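Local coordinates for endoribonuclease L-PSP/chorismate mutase-like domain-containing protein (Shewanella oneidensis, PDB 2OTM) that is of unknown function but belongs to the YjgF-like family and is a putative endoribonuclease that assembles from three copies of the chain, at residues A68-I77 / S144-A152; H109-S117 / R129-N137. All coordinates share one frame; numbering follows the deposited sequence.

Overall arrangement
Both contacts lay a helix on the same face of one mixed beta-sheet, and their centres are about 10 Å apart. Contact 1 brings helix 62-84 onto strand 146-153 close to the centre of the chain; contact 2 brings helix 109-124 onto the outermost strand 131-136. Strand 92-100 runs between these two strands in the sheet. Along the chain contact 2 is nested inside the loop closed by contact 1. The helices themselves meet where T73 and C69 pack against A116 and A112, so the two helices form one layer over the sheet. Both contacts reach the second subunit, and contact 2 in addition borders the third, so strand 131-136 lies at the subunit interface.

Contact 1: A68-I77 / S144-A152; sequences ACRLATLNAI and SLCLVYLFA
V148 spreads its two methyls beneath helix 68-77, with V148 CG2 lying against A72 CB at 3.7 Å. Its other branch, CG1, is anti to the backbone N (chi1 163°) and runs along the strand to pass T73 OG1 obliquely, also approaching A76 CB. The threonine hydroxyl is occupied within its own helix: T73 OG1 gives a 2.7 Å hydrogen bond to C69 O, which also accepts from T73 N on the opposite face of the carbonyl. That intrahelical bond lets a polar side chain lie against a valine in a buried layer.

Toward the start of the strand C146 points its sulfur up at the helix. C146 SG stands 3.6 Å from A68 O, with A68 CB and A72 CB around it; C69 SG comes within 4.1 Å of C146 SG, a van der Waals approach without a disulfide. L145 extends this patch, its CD2 branch touching A68 CB. At the other end A76 CB sits tightly on L150 CD1, 3.5 Å away, and I77 CG1 brushes the same methyl more loosely.

The three alanines A68, A72 and A76 form a smooth ridge that allows the axes to approach to 7.8 Å, crossing at -40°. Alternate strand residues C146, V148 and L150 face this ridge, whereas Y149 points to the other side of the sheet and packs on R132 of the second subunit. No hydrogen bond joins the segments; the contact is the apolar helix-on-sheet core of the alpha/beta fold of YjgF-like proteins.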
# COMPACT_ATOMS: atom_id res chain seq x y z
N ALA B 68 3.90 -17.88 -10.35
CA ALA B 68 4.27 -16.52 -10.72
C ALA B 68 4.69 -15.70 -9.51
O ALA B 68 5.69 -14.99 -9.56
CB ALA B 68 3.12 -15.84 -11.42
N CYS B 69 3.95 -15.79 -8.43
CA CYS B 69 4.30 -15.04 -7.22
C CYS B 69 5.56 -15.54 -6.58
O CYS B 69 6.33 -14.76 -5.98
CB CYS B 69 3.16 -15.07 -6.23
SG CYS B 69 1.69 -14.16 -6.81
N ARG B 70 5.79 -16.84 -6.71
CA ARG B 70 7.05 -17.44 -6.26
C ARG B 70 8.22 -16.86 -7.06
O ARG B 70 9.25 -16.48 -6.49
CB ARG B 70 6.97 -18.97 -6.38
CG ARG B 70 8.20 -19.74 -5.91
CD ARG B 70 7.97 -21.26 -6.05
NE ARG B 70 9.19 -22.05 -5.79
CZ ARG B 70 9.58 -22.52 -4.59
NH1 ARG B 70 8.88 -22.29 -3.50
NH2 ARG B 70 10.69 -23.22 -4.49
N LEU B 71 8.09 -16.78 -8.38
CA LEU B 71 9.16 -16.27 -9.23
C LEU B 71 9.41 -14.78 -8.99
O LEU B 71 10.56 -14.33 -8.93
CB LEU B 71 8.87 -16.55 -10.70
CG LEU B 71 9.93 -16.21 -11.73
CD1 LEU B 71 11.31 -16.83 -11.40
CD2 LEU B 71 9.41 -16.60 -13.13
N ALA B 72 8.34 -13.99 -8.87
CA ALA B 72 8.49 -12.56 -8.52
C ALA B 72 9.21 -12.37 -7.18
O ALA B 72 10.03 -11.45 -7.01
CB ALA B 72 7.10 -11.88 -8.48
N THR B 73 8.92 -13.27 -6.24
CA THR B 73 9.54 -13.20 -4.91
C THR B 73 11.02 -13.62 -5.00
O THR B 73 11.87 -13.05 -4.33
CB THR B 73 8.78 -14.04 -3.90
OG1 THR B 73 7.42 -13.55 -3.81
CG2 THR B 73 9.44 -13.94 -2.54
N LEU B 74 11.33 -14.59 -5.85
CA LEU B 74 12.73 -14.93 -6.08
C LEU B 74 13.48 -13.73 -6.63
O LEU B 74 14.61 -13.48 -6.22
CB LEU B 74 12.84 -16.11 -7.06
CG LEU B 74 14.21 -16.74 -7.23
CD1 LEU B 74 14.68 -17.37 -5.89
CD2 LEU B 74 14.16 -17.77 -8.36
N ASN B 75 12.85 -13.00 -7.55
CA ASN B 75 13.40 -11.73 -8.04
C ASN B 75 13.58 -10.71 -6.92
O ASN B 75 14.63 -10.09 -6.81
CB ASN B 75 12.53 -11.13 -9.16
CG ASN B 75 12.85 -11.71 -10.53
OD1 ASN B 75 13.66 -11.12 -11.28
ND2 ASN B 75 12.28 -12.87 -10.85
N ALA B 76 12.57 -10.57 -6.07
CA ALA B 76 12.66 -9.68 -4.90
C ALA B 76 13.81 -10.05 -3.96
O ALA B 76 14.47 -9.18 -3.40
CB ALA B 76 11.31 -9.66 -4.14
N ILE B 77 14.03 -11.34 -3.76
CA ILE B 77 15.15 -11.83 -2.91
C ILE B 77 16.49 -11.49 -3.56
O ILE B 77 17.43 -11.09 -2.89
CB ILE B 77 15.02 -13.34 -2.64
CG1 ILE B 77 13.76 -13.59 -1.79
CG2 ILE B 77 16.26 -13.89 -1.91
CD1 ILE B 77 13.34 -15.09 -1.63
N SER B 144 2.07 -7.62 -16.61
CA SER B 144 2.46 -8.67 -15.70
C SER B 144 1.26 -9.25 -14.96
O SER B 144 0.32 -8.55 -14.60
CB SER B 144 3.47 -8.15 -14.68
OG SER B 144 4.03 -9.19 -13.89
N LEU B 145 1.29 -10.55 -14.71
CA LEU B 145 0.25 -11.15 -13.87
C LEU B 145 0.35 -10.66 -12.43
O LEU B 145 -0.66 -10.53 -11.74
CB LEU B 145 0.37 -12.66 -13.90
CG LEU B 145 -0.52 -13.45 -12.97
CD1 LEU B 145 -1.99 -13.24 -13.35
CD2 LEU B 145 -0.08 -14.88 -13.13
N CYS B 146 1.57 -10.37 -11.97
CA CYS B 146 1.74 -9.98 -10.60
C CYS B 146 2.93 -9.08 -10.36
O CYS B 146 3.83 -8.94 -11.21
CB CYS B 146 1.89 -11.23 -9.72
SG CYS B 146 3.40 -12.21 -9.99
N LEU B 147 2.90 -8.46 -9.20
CA LEU B 147 4.00 -7.63 -8.73
C LEU B 147 4.17 -7.87 -7.24
O LEU B 147 3.17 -7.91 -6.48
CB LEU B 147 3.61 -6.18 -9.03
CG LEU B 147 4.52 -4.99 -9.25
CD1 LEU B 147 5.61 -5.24 -10.27
CD2 LEU B 147 3.59 -3.84 -9.69
N VAL B 148 5.42 -7.96 -6.78
CA VAL B 148 5.70 -8.24 -5.39
C VAL B 148 6.63 -7.16 -4.84
O VAL B 148 7.55 -6.70 -5.53
CB VAL B 148 6.35 -9.67 -5.25
CG1 VAL B 148 7.03 -9.86 -3.93
CG2 VAL B 148 5.26 -10.75 -5.49
N TYR B 149 6.37 -6.75 -3.59
CA TYR B 149 7.18 -5.81 -2.85
C TYR B 149 7.51 -6.44 -1.50
O TYR B 149 6.63 -6.98 -0.83
CB TYR B 149 6.41 -4.52 -2.57
CG TYR B 149 5.99 -3.76 -3.79
CD1 TYR B 149 4.89 -4.14 -4.55
CD2 TYR B 149 6.66 -2.60 -4.16
CE1 TYR B 149 4.50 -3.41 -5.68
CE2 TYR B 149 6.29 -1.86 -5.30
CZ TYR B 149 5.21 -2.29 -6.05
OH TYR B 149 4.84 -1.53 -7.14
N LEU B 150 8.77 -6.35 -1.10
CA LEU B 150 9.23 -6.87 0.19
C LEU B 150 9.78 -5.74 1.05
O LEU B 150 10.27 -4.74 0.54
CB LEU B 150 10.32 -7.91 -0.01
CG LEU B 150 9.96 -9.20 -0.74
CD1 LEU B 150 11.13 -10.13 -0.72
CD2 LEU B 150 8.75 -9.86 -0.13
N PHE B 151 9.65 -5.93 2.36
CA PHE B 151 10.13 -5.00 3.36
C PHE B 151 10.90 -5.83 4.40
O PHE B 151 10.38 -6.84 4.91
CB PHE B 151 8.96 -4.34 4.06
CG PHE B 151 8.04 -3.56 3.15
CD1 PHE B 151 7.10 -4.20 2.38
CD2 PHE B 151 8.11 -2.20 3.09
CE1 PHE B 151 6.26 -3.50 1.55
CE2 PHE B 151 7.26 -1.48 2.26
CZ PHE B 151 6.34 -2.13 1.49
N ALA B 152 12.14 -5.42 4.68
CA ALA B 152 13.06 -6.17 5.50
C ALA B 152 13.63 -5.27 6.57
O ALA B 152 13.82 -4.08 6.35
CB ALA B 152 14.19 -6.77 4.68

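Contact 2: H109-S117 / R129-N137; sequences HPKALDGAS and RHSRMIWTN. With ACT (acetate ion), chain I.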
# COMPACT_ATOMS: atom_id res chain seq x y z
N HIS B 109 -7.04 -15.66 -5.38
CA HIS B 109 -5.76 -14.99 -5.45
C HIS B 109 -4.96 -15.06 -4.18
O HIS B 109 -3.76 -15.04 -4.22
CB HIS B 109 -5.87 -13.54 -6.01
CG HIS B 109 -6.85 -12.66 -5.30
ND1 HIS B 109 -8.20 -12.92 -5.25
CD2 HIS B 109 -6.66 -11.51 -4.61
CE1 HIS B 109 -8.80 -11.98 -4.54
NE2 HIS B 109 -7.88 -11.12 -4.14
N PRO B 110 -5.62 -15.12 -3.00
CA PRO B 110 -4.74 -15.34 -1.85
C PRO B 110 -3.90 -16.62 -1.95
O PRO B 110 -2.82 -16.68 -1.43
CB PRO B 110 -5.73 -15.43 -0.67
CG PRO B 110 -6.89 -14.60 -1.16
CD PRO B 110 -7.02 -14.93 -2.59
N LYS B 111 -4.42 -17.65 -2.60
CA LYS B 111 -3.68 -18.88 -2.79
C LYS B 111 -2.51 -18.66 -3.73
O LYS B 111 -1.45 -19.21 -3.50
CB LYS B 111 -4.58 -19.99 -3.34
CG LYS B 111 -5.67 -20.41 -2.40
N ALA B 112 -2.69 -17.82 -4.75
CA ALA B 112 -1.60 -17.43 -5.64
C ALA B 112 -0.51 -16.69 -4.88
O ALA B 112 0.65 -17.01 -5.02
CB ALA B 112 -2.10 -16.56 -6.83
N LEU B 113 -0.90 -15.73 -4.05
CA LEU B 113 0.08 -14.97 -3.27
C LEU B 113 0.83 -15.81 -2.24
O LEU B 113 1.95 -15.45 -1.83
CB LEU B 113 -0.55 -13.73 -2.62
CG LEU B 113 0.46 -12.70 -2.09
CD1 LEU B 113 1.46 -12.23 -3.13
CD2 LEU B 113 -0.23 -11.54 -1.39
N ASP B 114 0.26 -16.94 -1.85
CA ASP B 114 1.00 -17.91 -1.04
C ASP B 114 2.25 -18.40 -1.73
O ASP B 114 3.13 -18.90 -1.06
CB ASP B 114 0.12 -19.12 -0.66
CG ASP B 114 -0.83 -18.84 0.49
OD1 ASP B 114 -0.59 -17.89 1.27
OD2 ASP B 114 -1.83 -19.59 0.59
N GLY B 115 2.35 -18.29 -3.06
CA GLY B 115 3.60 -18.60 -3.75
C GLY B 115 4.74 -17.73 -3.22
O GLY B 115 5.87 -18.18 -3.07
N ALA B 116 4.43 -16.45 -2.95
CA ALA B 116 5.36 -15.54 -2.32
C ALA B 116 5.58 -15.89 -0.85
O ALA B 116 6.70 -16.05 -0.41
CB ALA B 116 4.87 -14.07 -2.45
N SER B 117 4.50 -15.98 -0.08
CA SER B 117 4.62 -16.22 1.36
C SER B 117 5.37 -17.51 1.66
O SER B 117 6.24 -17.52 2.54
CB SER B 117 3.25 -16.21 2.04
OG SER B 117 2.64 -14.92 1.98
N ARG B 129 8.84 -14.90 8.54
CA ARG B 129 7.45 -14.72 9.01
C ARG B 129 7.05 -13.28 8.83
O ARG B 129 7.71 -12.39 9.36
CB ARG B 129 7.34 -15.09 10.48
CG ARG B 129 7.63 -16.55 10.78
CD ARG B 129 7.61 -16.80 12.27
NE ARG B 129 6.25 -16.99 12.78
CZ ARG B 129 5.94 -17.20 14.06
NH1 ARG B 129 6.90 -17.26 14.98
NH2 ARG B 129 4.67 -17.37 14.41
N HIS B 130 5.97 -13.05 8.10
CA HIS B 130 5.61 -11.72 7.66
C HIS B 130 4.12 -11.51 7.73
O HIS B 130 3.38 -12.50 7.61
CB HIS B 130 6.00 -11.55 6.20
CG HIS B 130 5.45 -12.62 5.31
ND1 HIS B 130 6.07 -13.85 5.17
CD2 HIS B 130 4.36 -12.65 4.51
CE1 HIS B 130 5.35 -14.59 4.34
NE2 HIS B 130 4.33 -13.88 3.91
N SER B 131 3.70 -10.26 7.93
CA SER B 131 2.34 -9.83 7.63
C SER B 131 2.28 -9.57 6.14
O SER B 131 3.30 -9.53 5.45
CB SER B 131 1.91 -8.57 8.41
OG SER B 131 2.78 -7.45 8.19
N ARG B 132 1.07 -9.40 5.60
CA ARG B 132 0.97 -9.15 4.18
C ARG B 132 -0.27 -8.37 3.79
O ARG B 132 -1.27 -8.34 4.56
CB ARG B 132 1.09 -10.47 3.38
CG ARG B 132 -0.20 -11.14 2.99
CD ARG B 132 0.11 -12.42 2.20
NE ARG B 132 -1.13 -13.02 1.78
CZ ARG B 132 -1.28 -14.25 1.30
NH1 ARG B 132 -0.24 -15.06 1.13
NH2 ARG B 132 -2.49 -14.65 0.97
N MSE B 133 -0.13 -7.70 2.65
CA MSE B 133 -1.22 -7.00 1.97
C MSE B 133 -1.40 -7.61 0.61
O MSE B 133 -0.45 -8.07 -0.04
CB MSE B 133 -0.91 -5.50 1.80
CG MSE B 133 -0.55 -4.77 3.06
SE MSE B 133 -0.55 -2.80 2.75
CE MSE B 133 -2.43 -2.40 2.68
N ILE B 134 -2.64 -7.61 0.14
CA ILE B 134 -2.91 -8.16 -1.18
C ILE B 134 -3.86 -7.20 -1.89
O ILE B 134 -4.77 -6.64 -1.26
CB ILE B 134 -3.54 -9.57 -1.09
CG1 ILE B 134 -3.58 -10.18 -2.47
CG2 ILE B 134 -4.98 -9.47 -0.47
CD1 ILE B 134 -3.80 -11.72 -2.49
N TRP B 135 -3.61 -6.97 -3.18
CA TRP B 135 -4.50 -6.15 -4.01
C TRP B 135 -4.71 -6.82 -5.36
O TRP B 135 -3.87 -7.59 -5.80
CB TRP B 135 -3.91 -4.76 -4.33
CG TRP B 135 -3.61 -3.85 -3.17
CD1 TRP B 135 -4.46 -3.02 -2.50
CD2 TRP B 135 -2.34 -3.68 -2.58
NE1 TRP B 135 -3.78 -2.31 -1.52
CE2 TRP B 135 -2.47 -2.71 -1.55
CE3 TRP B 135 -1.09 -4.25 -2.83
CZ2 TRP B 135 -1.39 -2.29 -0.80
CZ3 TRP B 135 -0.03 -3.84 -2.08
CH2 TRP B 135 -0.18 -2.87 -1.07
N THR B 136 -5.85 -6.53 -5.98
CA THR B 136 -6.02 -6.80 -7.36
C THR B 136 -6.12 -5.48 -8.09
O THR B 136 -6.81 -4.55 -7.64
CB THR B 136 -7.26 -7.68 -7.66
OG1 THR B 136 -8.44 -7.02 -7.19
CG2 THR B 136 -7.12 -9.04 -6.94
N ASN B 137 -5.48 -5.40 -9.25
CA ASN B 137 -5.57 -4.20 -10.08
C ASN B 137 -5.90 -4.61 -11.50
O ASN B 137 -5.46 -5.68 -11.96
CB ASN B 137 -4.23 -3.46 -10.15
CG ASN B 137 -3.82 -2.73 -8.87
OD1 ASN B 137 -2.72 -2.16 -8.86
ND2 ASN B 137 -4.65 -2.72 -7.80
C ACT I . -4.73 -12.03 2.20
O ACT I . -3.60 -11.46 2.40
OXT ACT I . -4.75 -13.08 1.51
CH3 ACT I . -6.02 -11.50 2.76
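R132 reaches from strand 131-136 to helix 109-117 as an extended chain, straight from CG to NE, ending in a guanidinium clasped on several sides. CB starts toward the helix, R132 CG passes 3.5 Å from acetate O, and CD lies near L113 CD2 and S117 OG. NE then bonds acetate O, while R132 NH2 holds OXT of the same acetate at 2.8 Å; both bonds are nearly straight, at 169° and 171°, a bidentate pairing. R132 NH2 also gives a more bent bond to P110 O at 3.2 Å. R132 NH1 serves S117 OG, close to the guanidinium plane, and makes a salt bridge to D114 OD1 (2.9 Å), meeting it from above the carboxylate plane. L113 CD2 lies over one guanidinium face, displaced toward the rim. These bonds fix the group's rotation, and the aspartate and the acetate probably offset its charge.

S117 OG bridges onward to H130 NE2 at 2.8 Å, in a hydrogen bond whose donor is not settled; H130 ND1 is bonded to G128 O, which helps set the ring's orientation. Further along, I134 CD1 fits between L113 CD2 and H109 CD2. T136 CG2 lies over one face of the H109 ring, 3.7 Å from its centroid in a CH-pi contact, with P110 CD on the opposite face. The hydroxyl of T136 bonds V139 O of the third subunit.

The acetate, probably from the crystallisation liquor, sits on R132, which also packs on Y27 of the third subunit; a carboxylate held by an interface arginine is consistent with the ligand-binding clefts of YjgF-like trimers, here built on a beta-alpha-beta unit.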